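Local coordinates for protein beta-glucuronidase (uncultured Clostridium sp., PDB 6U7J) that hydrolyses beta-D-glucuronides as a family 2 glycoside hydrolase and, in the gut microbiome, probably releases active estrogens from their glucuronide conjugates, at residues R283-T288 with E442-G447; N416-S421 with D456-F461; K500-T505 with C542-G547. All blocks are in the same frame, centred on the assembly; numbering follows the deposited sequence.

Contact 1: residues R283-T288 with E442-G447; sequences RTIQLT and ERPITG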
ATOM      1  N   ARG B 283      -9.757 -45.357   9.765  1.00 36.76           N
ATOM      2  CA  ARG B 283     -10.631 -44.389  10.409  1.00 37.28           C
ATOM      3  C   ARG B 283     -12.030 -44.559   9.853  1.00 37.96           C
ATOM      4  O   ARG B 283     -12.204 -44.879   8.675  1.00 40.45           O
ATOM      5  CB  ARG B 283     -10.151 -42.944  10.183  1.00 38.07           C
ATOM      6  CG  ARG B 283      -9.969 -42.551   8.717  1.00 33.56           C
ATOM      7  CD  ARG B 283     -11.116 -41.692   8.252  1.00 37.69           C
ATOM      8  NE  ARG B 283     -11.078 -41.383   6.824  1.00 35.56           N
ATOM      9  CZ  ARG B 283     -11.635 -42.147   5.888  1.00 40.87           C
ATOM     10  NH1 ARG B 283     -12.241 -43.283   6.227  1.00 34.10           N
ATOM     11  NH2 ARG B 283     -11.579 -41.786   4.613  1.00 32.39           N
ATOM     12  N   THR B 284     -13.022 -44.313  10.700  1.00 41.45           N
ATOM     13  CA  THR B 284     -14.417 -44.474  10.327  1.00 40.68           C
ATOM     14  C   THR B 284     -15.106 -43.126  10.212  1.00 39.04           C
ATOM     15  O   THR B 284     -14.749 -42.163  10.898  1.00 40.40           O
ATOM     16  CB  THR B 284     -15.168 -45.319  11.352  1.00 42.78           C
ATOM     17  OG1 THR B 284     -15.274 -44.574  12.577  1.00 42.29           O
ATOM     18  CG2 THR B 284     -14.431 -46.616  11.608  1.00 38.34           C
ATOM     19  N   ILE B 285     -16.135 -43.095   9.369  1.00 41.59           N
ATOM     20  CA  ILE B 285     -16.968 -41.926   9.150  1.00 41.09           C
ATOM     21  C   ILE B 285     -18.414 -42.327   9.337  1.00 41.61           C
ATOM     22  O   ILE B 285     -18.867 -43.292   8.716  1.00 38.25           O
ATOM     23  CB  ILE B 285     -16.803 -41.347   7.738  1.00 42.56           C
ATOM     24  CG1 ILE B 285     -15.344 -41.049   7.425  1.00 40.03           C
ATOM     25  CG2 ILE B 285     -17.722 -40.130   7.573  1.00 36.32           C
ATOM     26  CD1 ILE B 285     -15.143 -40.665   5.979  1.00 40.20           C
ATOM     27  N   GLN B 286     -19.151 -41.541  10.121  1.00 42.93           N
ATOM     28  CA  GLN B 286     -20.580 -41.742  10.304  1.00 44.90           C
ATOM     29  C   GLN B 286     -21.266 -40.397  10.503  1.00 43.16           C
ATOM     30  O   GLN B 286     -20.722 -39.505  11.159  1.00 42.34           O
ATOM     31  CB  GLN B 286     -20.855 -42.655  11.503  1.00 49.28           C
ATOM     32  CG  GLN B 286     -22.328 -42.832  11.826  1.00 51.81           C
ATOM     33  CD  GLN B 286     -22.530 -43.627  13.094  1.00 57.93           C
ATOM     34  OE1 GLN B 286     -21.812 -44.594  13.345  1.00 60.55           O
ATOM     35  NE2 GLN B 286     -23.499 -43.217  13.909  1.00 61.18           N
ATOM     36  N   LEU B 287     -22.466 -40.269   9.950  1.00 42.11           N
ATOM     37  CA  LEU B 287     -23.261 -39.060  10.069  1.00 43.68           C
ATOM     38  C   LEU B 287     -24.497 -39.304  10.924  1.00 51.50           C
ATOM     39  O   LEU B 287     -25.113 -40.373  10.860  1.00 54.38           O
ATOM     40  CB  LEU B 287     -23.686 -38.545   8.696  1.00 47.25           C
ATOM     41  CG  LEU B 287     -22.722 -37.507   8.125  1.00 44.02           C
ATOM     42  CD1 LEU B 287     -21.406 -38.202   7.796  1.00 46.69           C
ATOM     43  CD2 LEU B 287     -23.307 -36.851   6.903  1.00 44.87           C
ATOM     44  N   THR B 288     -24.848 -38.307  11.726  1.00 50.13           N
ATOM     45  CA  THR B 288     -26.110 -38.261  12.445  1.00 53.35           C
ATOM     46  C   THR B 288     -26.934 -37.102  11.898  1.00 58.71           C
ATOM     47  O   THR B 288     -26.548 -36.425  10.934  1.00 56.77           O
ATOM     48  CB  THR B 288     -25.893 -38.115  13.959  1.00 51.85           C
ATOM     49  OG1 THR B 288     -25.755 -36.728  14.296  1.00 54.83           O
ATOM     50  CG2 THR B 288     -24.647 -38.854  14.413  1.00 49.96           C
ATOM     51  N   GLU B 442     -18.486 -45.469   1.130  1.00 49.64           N
ATOM     52  CA  GLU B 442     -17.801 -45.191   2.382  1.00 50.44           C
ATOM     53  C   GLU B 442     -17.697 -43.714   2.709  1.00 45.81           C
ATOM     54  O   GLU B 442     -17.034 -43.369   3.692  1.00 51.37           O
ATOM     55  CB  GLU B 442     -16.384 -45.775   2.344  1.00 50.54           C
ATOM     56  CG  GLU B 442     -16.319 -47.208   1.870  1.00 54.69           C
ATOM     57  CD  GLU B 442     -16.864 -48.155   2.900  1.00 56.64           C
ATOM     58  OE1 GLU B 442     -16.126 -48.472   3.860  1.00 61.21           O
ATOM     59  OE2 GLU B 442     -18.037 -48.561   2.760  1.00 60.40           O
ATOM     60  N   ARG B 443     -18.288 -42.830   1.909  1.00 43.62           N
ATOM     61  CA  ARG B 443     -18.075 -41.406   2.158  1.00 44.60           C
ATOM     62  C   ARG B 443     -19.329 -40.596   1.862  1.00 40.60           C
ATOM     63  O   ARG B 443     -20.005 -40.836   0.855  1.00 37.47           O
ATOM     64  CB  ARG B 443     -16.908 -40.854   1.324  1.00 40.27           C
ATOM     65  CG  ARG B 443     -15.518 -41.115   1.883  1.00 38.27           C
ATOM     66  CD  ARG B 443     -14.459 -40.580   0.894  1.00 38.83           C
ATOM     67  NE  ARG B 443     -13.083 -40.954   1.227  1.00 33.93           N
ATOM     68  CZ  ARG B 443     -12.447 -42.001   0.706  1.00 35.35           C
ATOM     69  NH1 ARG B 443     -13.062 -42.789  -0.159  1.00 35.54           N
ATOM     70  NH2 ARG B 443     -11.201 -42.268   1.055  1.00 35.16           N
ATOM     71  N   PRO B 444     -19.656 -39.644   2.728  1.00 37.49           N
ATOM     72  CA  PRO B 444     -20.755 -38.711   2.456  1.00 39.21           C
ATOM     73  C   PRO B 444     -20.536 -37.913   1.174  1.00 37.72           C
ATOM     74  O   PRO B 444     -19.410 -37.706   0.723  1.00 36.16           O
ATOM     75  CB  PRO B 444     -20.739 -37.777   3.672  1.00 36.24           C
ATOM     76  CG  PRO B 444     -19.922 -38.450   4.685  1.00 40.95           C
ATOM     77  CD  PRO B 444     -19.041 -39.457   4.046  1.00 35.70           C
ATOM     78  N   ILE B 445     -21.648 -37.432   0.622  1.00 34.10           N
ATOM     79  CA  ILE B 445     -21.723 -36.719  -0.645  1.00 36.61           C
ATOM     80  C   ILE B 445     -22.324 -35.346  -0.370  1.00 37.53           C
ATOM     81  O   ILE B 445     -23.255 -35.233   0.435  1.00 38.25           O
ATOM     82  CB  ILE B 445     -22.605 -37.498  -1.650  1.00 37.12           C
ATOM     83  CG1 ILE B 445     -21.952 -38.818  -2.034  1.00 33.76           C
ATOM     84  CG2 ILE B 445     -22.918 -36.664  -2.873  1.00 36.75           C
ATOM     85  CD1 ILE B 445     -20.586 -38.642  -2.568  1.00 40.04           C
ATOM     86  N   THR B 446     -21.813 -34.306  -1.043  1.00 37.44           N
ATOM     87  CA  THR B 446     -22.401 -32.971  -0.927  1.00 35.33           C
ATOM     88  C   THR B 446     -22.158 -32.167  -2.202  1.00 35.78           C
ATOM     89  O   THR B 446     -21.561 -32.645  -3.173  1.00 30.30           O
ATOM     90  CB  THR B 446     -21.859 -32.209   0.290  1.00 36.97           C
ATOM     91  OG1 THR B 446     -22.593 -30.991   0.461  1.00 41.23           O
ATOM     92  CG2 THR B 446     -20.391 -31.860   0.109  1.00 36.09           C
ATOM     93  N   GLY B 447     -22.677 -30.944  -2.187  1.00 36.06           N
ATOM     94  CA  GLY B 447     -22.440 -29.922  -3.193  1.00 36.04           C
ATOM     95  C   GLY B 447     -22.866 -28.612  -2.564  1.00 38.34           C
ATOM     96  O   GLY B 447     -23.704 -28.598  -1.659  1.00 38.31           O
TER
HETATM   97  O   HOH W   1     -13.644 -43.856   3.719  1.00 45.08           O
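The two backbones run in broadly the same direction, 43° apart, but Ile285 CA and Arg443 CA stay 7.1 Å from each other, so side chains fill the gap. Ile285 and Leu287 both point across. Ile285 has CG2 anti to the backbone N, and this branch packs on Pro444 CD at 3.8 Å, while CD1 reaches Arg443 CG and lies over the centre of one face of the Arg283 guanidinium. Leu287 CD1 presses on Pro444 CG at a tight 3.5 Å; the compact proline ring suits a place touched by two branched chains. Arg283 bends at chi2 (103°) and brings NH2 to 3.6 Å from Arg443 NH2, the guanidinium planes almost perpendicular. The like charges are probably eased by outside partners: Pro407 O accepts from Arg283 NE, Lys404 O and His406 O from Arg443 NH2, Val409 O from Arg443 NE, and Asp440 forms a salt bridge with Arg443 NH1. A water accepts from Arg283 NH1 at 2.9 Å and gives a weak bond to Glu442 O. The contact sets the hairpin of strands 285-287 and 292-294, with Phe292, against the residues leading into barrel strand 445-449 at its N-terminal end, beside strand 409-416.

Contact 2: residues N416-S421 with D456-F461; sequences NEPHSS and DKISQF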
ATOM      1  N   ASN B 416     -20.094 -27.022  -7.335  1.00 31.93           N
ATOM      2  CA  ASN B 416     -20.045 -25.771  -6.595  1.00 34.48           C
ATOM      3  C   ASN B 416     -21.001 -24.788  -7.249  1.00 31.54           C
ATOM      4  O   ASN B 416     -20.818 -24.426  -8.419  1.00 34.61           O
ATOM      5  CB  ASN B 416     -18.621 -25.205  -6.537  1.00 31.82           C
ATOM      6  CG  ASN B 416     -18.560 -23.883  -5.806  1.00 33.06           C
ATOM      7  OD1 ASN B 416     -18.502 -23.840  -4.574  1.00 31.31           O
ATOM      8  ND2 ASN B 416     -18.581 -22.798  -6.561  1.00 36.20           N
ATOM      9  N   GLU B 417     -22.044 -24.408  -6.513  1.00 31.57           N
ATOM     10  CA  GLU B 417     -22.957 -23.342  -6.899  1.00 36.08           C
ATOM     11  C   GLU B 417     -23.617 -23.535  -8.289  1.00 37.69           C
ATOM     12  O   GLU B 417     -23.579 -22.677  -9.117  1.00 38.54           O
ATOM     13  CB  GLU B 417     -22.239 -21.997  -6.871  1.00 37.42           C
ATOM     14  CG  GLU B 417     -21.760 -21.563  -5.475  1.00 39.33           C
ATOM     15  CD  GLU B 417     -21.334 -20.081  -5.417  1.00 40.66           C
ATOM     16  OE1 GLU B 417     -21.044 -19.476  -6.471  1.00 41.03           O
ATOM     17  OE2 GLU B 417     -21.286 -19.521  -4.306  1.00 41.24           O
ATOM     18  N   PRO B 418     -24.248 -24.700  -8.503  1.00 38.35           N
ATOM     19  CA  PRO B 418     -25.035 -24.854  -9.731  1.00 37.96           C
ATOM     20  C   PRO B 418     -26.335 -24.082  -9.602  1.00 36.92           C
ATOM     21  O   PRO B 418     -26.807 -23.787  -8.506  1.00 37.10           O
ATOM     22  CB  PRO B 418     -25.294 -26.367  -9.794  1.00 37.08           C
ATOM     23  CG  PRO B 418     -25.424 -26.746  -8.346  1.00 37.39           C
ATOM     24  CD  PRO B 418     -24.442 -25.846  -7.591  1.00 35.58           C
ATOM     25  N   HIS B 419     -26.923 -23.752 -10.752  1.00 35.38           N
ATOM     26  CA  HIS B 419     -28.212 -23.058 -10.754  1.00 38.64           C
ATOM     27  C   HIS B 419     -29.307 -24.091 -10.486  1.00 41.92           C
ATOM     28  O   HIS B 419     -30.086 -24.477 -11.361  1.00 39.15           O
ATOM     29  CB  HIS B 419     -28.430 -22.325 -12.066  1.00 37.04           C
ATOM     30  CG  HIS B 419     -29.523 -21.303 -12.001  1.00 40.73           C
ATOM     31  ND1 HIS B 419     -30.467 -21.151 -12.995  1.00 41.95           N
ATOM     32  CD2 HIS B 419     -29.820 -20.376 -11.058  1.00 42.94           C
ATOM     33  CE1 HIS B 419     -31.298 -20.178 -12.666  1.00 43.69           C
ATOM     34  NE2 HIS B 419     -30.929 -19.694 -11.495  1.00 42.78           N
ATOM     35  N   SER B 420     -29.336 -24.557  -9.239  1.00 37.94           N
ATOM     36  CA  SER B 420     -30.136 -25.712  -8.853  1.00 41.53           C
ATOM     37  C   SER B 420     -31.591 -25.354  -8.550  1.00 42.97           C
ATOM     38  O   SER B 420     -32.334 -26.205  -8.050  1.00 38.32           O
ATOM     39  CB  SER B 420     -29.493 -26.415  -7.648  1.00 38.87           C
ATOM     40  OG  SER B 420     -29.402 -25.556  -6.521  1.00 35.94           O
ATOM     41  N   SER B 421     -31.997 -24.117  -8.829  1.00 40.54           N
ATOM     42  CA  SER B 421     -33.402 -23.734  -8.784  1.00 42.79           C
ATOM     43  C   SER B 421     -34.181 -24.224  -9.998  1.00 45.26           C
ATOM     44  O   SER B 421     -35.414 -24.238  -9.953  1.00 43.84           O
ATOM     45  CB  SER B 421     -33.520 -22.219  -8.713  1.00 40.53           C
ATOM     46  OG  SER B 421     -33.001 -21.670  -9.914  1.00 40.54           O
ATOM     47  N   ASP B 456     -34.114 -24.203  -4.121  1.00 37.32           N
ATOM     48  CA  ASP B 456     -33.217 -25.322  -4.372  1.00 41.78           C
ATOM     49  C   ASP B 456     -34.019 -26.589  -4.628  1.00 45.35           C
ATOM     50  O   ASP B 456     -35.076 -26.812  -4.031  1.00 44.18           O
ATOM     51  CB  ASP B 456     -32.271 -25.569  -3.194  1.00 36.88           C
ATOM     52  CG  ASP B 456     -31.405 -26.805  -3.410  1.00 38.22           C
ATOM     53  OD1 ASP B 456     -30.801 -26.902  -4.497  1.00 33.71           O
ATOM     54  OD2 ASP B 456     -31.346 -27.690  -2.531  1.00 38.55           O
ATOM     55  N   LYS B 457     -33.492 -27.437  -5.510  1.00 39.64           N
ATOM     56  CA  LYS B 457     -34.183 -28.665  -5.858  1.00 39.72           C
ATOM     57  C   LYS B 457     -33.291 -29.900  -5.825  1.00 43.05           C
ATOM     58  O   LYS B 457     -33.729 -30.960  -6.280  1.00 47.71           O
ATOM     59  CB  LYS B 457     -34.841 -28.514  -7.232  1.00 41.72           C
ATOM     60  CG  LYS B 457     -36.069 -27.598  -7.184  1.00 39.25           C
ATOM     61  CD  LYS B 457     -36.625 -27.300  -8.555  1.00 43.60           C
ATOM     62  CE  LYS B 457     -37.696 -26.239  -8.470  1.00 40.41           C
ATOM     63  NZ  LYS B 457     -37.155 -24.966  -7.902  1.00 41.23           N
ATOM     64  N   ILE B 458     -32.073 -29.819  -5.274  1.00 40.50           N
ATOM     65  CA  ILE B 458     -31.161 -30.957  -5.359  1.00 42.20           C
ATOM     66  C   ILE B 458     -30.549 -31.368  -4.021  1.00 40.46           C
ATOM     67  O   ILE B 458     -30.011 -32.475  -3.902  1.00 39.79           O
ATOM     68  CB  ILE B 458     -30.035 -30.690  -6.380  1.00 39.72           C
ATOM     69  CG1 ILE B 458     -29.021 -29.671  -5.840  1.00 42.57           C
ATOM     70  CG2 ILE B 458     -30.606 -30.250  -7.722  1.00 38.32           C
ATOM     71  CD1 ILE B 458     -27.707 -29.637  -6.652  1.00 36.52           C
ATOM     72  N   SER B 459     -30.621 -30.516  -2.999  1.00 37.67           N
ATOM     73  CA  SER B 459     -29.881 -30.832  -1.778  1.00 38.76           C
ATOM     74  C   SER B 459     -30.444 -32.041  -1.046  1.00 39.54           C
ATOM     75  O   SER B 459     -29.734 -32.623  -0.211  1.00 35.48           O
ATOM     76  CB  SER B 459     -29.834 -29.634  -0.824  1.00 39.02           C
ATOM     77  OG  SER B 459     -28.885 -28.680  -1.276  1.00 38.90           O
ATOM     78  N   GLN B 460     -31.685 -32.448  -1.338  1.00 40.36           N
ATOM     79  CA  GLN B 460     -32.211 -33.674  -0.741  1.00 40.99           C
ATOM     80  C   GLN B 460     -31.352 -34.896  -1.072  1.00 41.77           C
ATOM     81  O   GLN B 460     -31.396 -35.883  -0.333  1.00 37.60           O
ATOM     82  CB  GLN B 460     -33.653 -33.916  -1.191  1.00 40.94           C
ATOM     83  CG  GLN B 460     -33.811 -34.202  -2.684  1.00 40.82           C
ATOM     84  CD  GLN B 460     -33.935 -32.923  -3.498  1.00 45.85           C
ATOM     85  OE1 GLN B 460     -33.690 -31.831  -2.984  1.00 45.95           O
ATOM     86  NE2 GLN B 460     -34.309 -33.049  -4.769  1.00 42.86           N
ATOM     87  N   PHE B 461     -30.558 -34.848  -2.148  1.00 38.99           N
ATOM     88  CA  PHE B 461     -29.722 -35.982  -2.524  1.00 35.52           C
ATOM     89  C   PHE B 461     -28.425 -36.062  -1.730  1.00 40.25           C
ATOM     90  O   PHE B 461     -27.721 -37.071  -1.843  1.00 40.54           O
ATOM     91  CB  PHE B 461     -29.387 -35.931  -4.023  1.00 38.15           C
ATOM     92  CG  PHE B 461     -30.603 -35.876  -4.921  1.00 40.19           C
ATOM     93  CD1 PHE B 461     -31.622 -36.804  -4.795  1.00 40.57           C
ATOM     94  CD2 PHE B 461     -30.725 -34.894  -5.889  1.00 39.26           C
ATOM     95  CE1 PHE B 461     -32.743 -36.749  -5.616  1.00 43.24           C
ATOM     96  CE2 PHE B 461     -31.841 -34.839  -6.715  1.00 42.94           C
ATOM     97  CZ  PHE B 461     -32.851 -35.769  -6.576  1.00 41.15           C
TER
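Among the flat groups, the His419 ring has Ser421 OG 3.3 Å above one face, toward its rim, and the Phe461 ring carries Gln460 NE2 over one face in a similar offset position. The carboxylate of Asp456 does the central work. Its OD1 receives Ser420 OG at 2.8 Å on the anti lone pair, the side turned from the other oxygen, and is met from 54° above the carboxylate plane by Ile458 N. On the other oxygen, the syn lone pair of OD2 takes Ser459 N at 3.0 Å. With CG anti to the backbone N (chi1 176°), the acid group folds over its own following residues, so these bonds fix its rotation and probably favour the charged form. Acceptance from the N two residues on makes an Asx turn, which leads into the 3-10 turn 459-461. In the (beta/alpha)8 barrel, 416-421 leaves the C-terminal end of the fourth strand with the Asn416-Glu417 pair, where clan GH-A glycosidases carry their acid/base glutamate, whereas 456-461 lies in the connection from strand 445-449 to strand 465-468, shortly before the latter. Serine is small enough to turn its hydroxyl to Asp456 and still give its CB to Ile458, whose CD1 lies 3.8 Å from Ser420 CB and also reaches Pro418 CG at 4.1 Å. Met449 lies against this apolar patch, and Phe429 of helix 424-439 against Pro418. Lys457 grips two successive carbonyls of the other segment: its N makes a weak bond to Ser420 O, and its long chain, extended until it bends at chi4 (60°), carries NZ to Ser421 O at 2.8 Å, above the carbonyl plane. Glu455 O is a second acceptor for that ammonium, while Trp494 of helix 480-498 packs on Asp456.

Contact 3: residues K500-T505 with C542-G547; sequences KPVIVT and CDFVIG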
ATOM      1  N   LYS B 500     -30.723 -32.036   7.536  1.00 42.41           N
ATOM      2  CA  LYS B 500     -29.350 -32.509   7.529  1.00 43.70           C
ATOM      3  C   LYS B 500     -28.430 -31.519   8.238  1.00 40.00           C
ATOM      4  O   LYS B 500     -28.777 -30.343   8.404  1.00 42.09           O
ATOM      5  CB  LYS B 500     -28.884 -32.717   6.078  1.00 43.76           C
ATOM      6  CG  LYS B 500     -29.579 -33.892   5.365  1.00 43.69           C
ATOM      7  CD  LYS B 500     -29.477 -33.743   3.863  1.00 45.37           C
ATOM      8  CE  LYS B 500     -30.559 -34.542   3.134  1.00 48.50           C
ATOM      9  NZ  LYS B 500     -30.310 -35.995   3.269  1.00 36.17           N
ATOM     10  N   PRO B 501     -27.249 -31.963   8.677  1.00 41.49           N
ATOM     11  CA  PRO B 501     -26.247 -31.009   9.170  1.00 39.80           C
ATOM     12  C   PRO B 501     -25.827 -30.045   8.069  1.00 42.19           C
ATOM     13  O   PRO B 501     -25.881 -30.368   6.875  1.00 38.69           O
ATOM     14  CB  PRO B 501     -25.077 -31.899   9.606  1.00 42.55           C
ATOM     15  CG  PRO B 501     -25.609 -33.288   9.668  1.00 45.06           C
ATOM     16  CD  PRO B 501     -26.762 -33.351   8.713  1.00 46.22           C
ATOM     17  N   VAL B 502     -25.411 -28.848   8.491  1.00 35.84           N
ATOM     18  CA  VAL B 502     -25.089 -27.740   7.595  1.00 37.53           C
ATOM     19  C   VAL B 502     -23.646 -27.300   7.827  1.00 36.49           C
ATOM     20  O   VAL B 502     -23.203 -27.157   8.975  1.00 36.93           O
ATOM     21  CB  VAL B 502     -26.045 -26.549   7.791  1.00 38.93           C
ATOM     22  CG1 VAL B 502     -25.660 -25.406   6.861  1.00 30.50           C
ATOM     23  CG2 VAL B 502     -27.484 -26.969   7.541  1.00 38.06           C
ATOM     24  N   ILE B 503     -22.919 -27.104   6.730  1.00 35.81           N
ATOM     25  CA  ILE B 503     -21.635 -26.419   6.715  1.00 32.38           C
ATOM     26  C   ILE B 503     -21.819 -25.122   5.939  1.00 32.67           C
ATOM     27  O   ILE B 503     -22.440 -25.116   4.868  1.00 33.09           O
ATOM     28  CB  ILE B 503     -20.540 -27.284   6.067  1.00 35.95           C
ATOM     29  CG1 ILE B 503     -20.371 -28.610   6.803  1.00 35.01           C
ATOM     30  CG2 ILE B 503     -19.208 -26.544   6.027  1.00 32.96           C
ATOM     31  CD1 ILE B 503     -19.429 -29.536   6.083  1.00 34.41           C
ATOM     32  N   VAL B 504     -21.311 -24.021   6.484  1.00 33.13           N
ATOM     33  CA  VAL B 504     -21.205 -22.777   5.724  1.00 34.81           C
ATOM     34  C   VAL B 504     -19.867 -22.861   5.000  1.00 34.95           C
ATOM     35  O   VAL B 504     -18.802 -22.650   5.592  1.00 33.33           O
ATOM     36  CB  VAL B 504     -21.311 -21.531   6.607  1.00 35.40           C
ATOM     37  CG1 VAL B 504     -21.212 -20.261   5.735  1.00 33.01           C
ATOM     38  CG2 VAL B 504     -22.635 -21.520   7.394  1.00 34.89           C
ATOM     39  N   THR B 505     -19.916 -23.240   3.728  1.00 34.69           N
ATOM     40  CA  THR B 505     -18.689 -23.551   3.005  1.00 32.91           C
ATOM     41  C   THR B 505     -17.971 -22.306   2.497  1.00 33.30           C
ATOM     42  O   THR B 505     -16.801 -22.408   2.106  1.00 35.33           O
ATOM     43  CB  THR B 505     -18.989 -24.508   1.838  1.00 31.89           C
ATOM     44  OG1 THR B 505     -20.250 -24.175   1.241  1.00 33.00           O
ATOM     45  CG2 THR B 505     -19.026 -25.981   2.317  1.00 34.58           C
ATOM     46  N   CYS B 542     -26.797 -22.123  16.308  1.00 45.10           N
ATOM     47  CA  CYS B 542     -27.449 -23.210  15.585  1.00 44.39           C
ATOM     48  C   CYS B 542     -26.738 -24.516  15.904  1.00 45.51           C
ATOM     49  O   CYS B 542     -25.564 -24.684  15.553  1.00 49.95           O
ATOM     50  CB  CYS B 542     -27.426 -22.949  14.081  1.00 39.55           C
ATOM     51  SG  CYS B 542     -28.312 -21.467  13.570  1.00 43.82           S
ATOM     52  N   ASP B 543     -27.453 -25.453  16.530  1.00 43.31           N
ATOM     53  CA  ASP B 543     -26.835 -26.709  16.955  1.00 45.68           C
ATOM     54  C   ASP B 543     -26.638 -27.705  15.818  1.00 43.21           C
ATOM     55  O   ASP B 543     -26.009 -28.745  16.030  1.00 44.86           O
ATOM     56  CB  ASP B 543     -27.657 -27.365  18.081  1.00 43.48           C
ATOM     57  CG  ASP B 543     -29.064 -27.807  17.643  1.00 46.63           C
ATOM     58  OD1 ASP B 543     -29.513 -27.486  16.524  1.00 46.21           O
ATOM     59  OD2 ASP B 543     -29.735 -28.498  18.442  1.00 52.11           O
ATOM     60  N   PHE B 544     -27.144 -27.416  14.627  1.00 43.11           N
ATOM     61  CA  PHE B 544     -27.036 -28.320  13.489  1.00 43.46           C
ATOM     62  C   PHE B 544     -25.895 -27.950  12.544  1.00 43.95           C
ATOM     63  O   PHE B 544     -25.728 -28.598  11.502  1.00 39.04           O
ATOM     64  CB  PHE B 544     -28.363 -28.336  12.729  1.00 40.45           C
ATOM     65  CG  PHE B 544     -28.830 -26.975  12.330  1.00 43.37           C
ATOM     66  CD1 PHE B 544     -28.385 -26.399  11.151  1.00 38.87           C
ATOM     67  CD2 PHE B 544     -29.687 -26.254  13.146  1.00 40.64           C
ATOM     68  CE1 PHE B 544     -28.797 -25.131  10.779  1.00 41.27           C
ATOM     69  CE2 PHE B 544     -30.105 -24.978  12.775  1.00 42.60           C
ATOM     70  CZ  PHE B 544     -29.661 -24.421  11.584  1.00 39.88           C
ATOM     71  N   VAL B 545     -25.108 -26.935  12.874  1.00 41.46           N
ATOM     72  CA  VAL B 545     -24.023 -26.492  12.009  1.00 37.08           C
ATOM     73  C   VAL B 545     -22.771 -27.288  12.366  1.00 36.59           C
ATOM     74  O   VAL B 545     -22.335 -27.286  13.516  1.00 36.68           O
ATOM     75  CB  VAL B 545     -23.809 -24.976  12.149  1.00 39.84           C
ATOM     76  CG1 VAL B 545     -22.442 -24.568  11.626  1.00 39.00           C
ATOM     77  CG2 VAL B 545     -24.906 -24.233  11.398  1.00 32.49           C
ATOM     78  N   ILE B 546     -22.197 -27.996  11.393  1.00 34.87           N
ATOM     79  CA  ILE B 546     -21.058 -28.861  11.690  1.00 37.96           C
ATOM     80  C   ILE B 546     -19.753 -28.319  11.114  1.00 34.69           C
ATOM     81  O   ILE B 546     -18.725 -29.004  11.170  1.00 37.74           O
ATOM     82  CB  ILE B 546     -21.302 -30.312  11.223  1.00 36.03           C
ATOM     83  CG1 ILE B 546     -21.743 -30.337   9.765  1.00 35.77           C
ATOM     84  CG2 ILE B 546     -22.347 -30.978  12.098  1.00 40.01           C
ATOM     85  CD1 ILE B 546     -21.402 -31.644   9.038  1.00 38.74           C
ATOM     86  N   GLY B 547     -19.751 -27.115  10.570  1.00 33.22           N
ATOM     87  CA  GLY B 547     -18.492 -26.554  10.122  1.00 34.12           C
ATOM     88  C   GLY B 547     -18.646 -25.158   9.566  1.00 32.05           C
ATOM     89  O   GLY B 547     -19.742 -24.722   9.185  1.00 29.81           O
TER
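Ile546 sits at the apolar centre, its CG1 in the crowded position between backbone N and carbonyl carbon (chi1 52°). From there CG1 lies 3.7 Å from both Pro501 CB and Ile503 CG1, so one branched chain bridges two residues of the other segment. A second apolar group forms where Val502 and Phe544 run alongside each other: Val502 CG2 meets the edge of the ring, 3.8 Å from Phe544 CD1, while Cys542 CB lies over one ring face. Gly547 lacks a beta carbon, which at this point would crowd Ile503 CG2; that methyl instead settles against its main chain, 3.7 Å from Gly547 O. Outward from these groups comes the main-chain pairing of a parallel sheet. Val502 N gives a bond of 3.0 Å to Phe544 O, and Ile546 N one of 2.8 Å to Val502 O, both in the carbonyl planes. Further along, Val504 N reaches Gly547 O from above its plane, at 3.2 Å; the psi of 7° at Ile546 breaks the extended course just before. Two strands of a beta-alpha-beta unit are joined here, the seventh and eighth of the TIM barrel. Strand 502-506 lies between 465-468 and 545-551. Val502 and Phe544 pack on Leu491 of helix 480-498, Val545 on Met539 of the connecting helix 525-540, and His495 stacks with the Phe544 ring.

From the N terminus the chain passes 283-288, then 416-421, then 442-447, where contact 1 closes a long loop holding the first four barrel strands. Contact 2 opens inside that loop and closes beyond it, at 456-461, so the two cross, their centres about 19 Å apart. Contact 3 follows in series, closing the beta-alpha-beta crossover through helix 525-540. It touches both others by packing: Thr288 O lies 3.5 Å from Pro501 CG, and the end of Lys500 approaches the 3-10 turn of contact 2. Together they tie the hairpin of 285-287 and 292-294 to the fifth strand's N-terminal end, the loop after strand 409-416 to the connection between strands 445-449 and 465-468, and the seventh strand to the eighth.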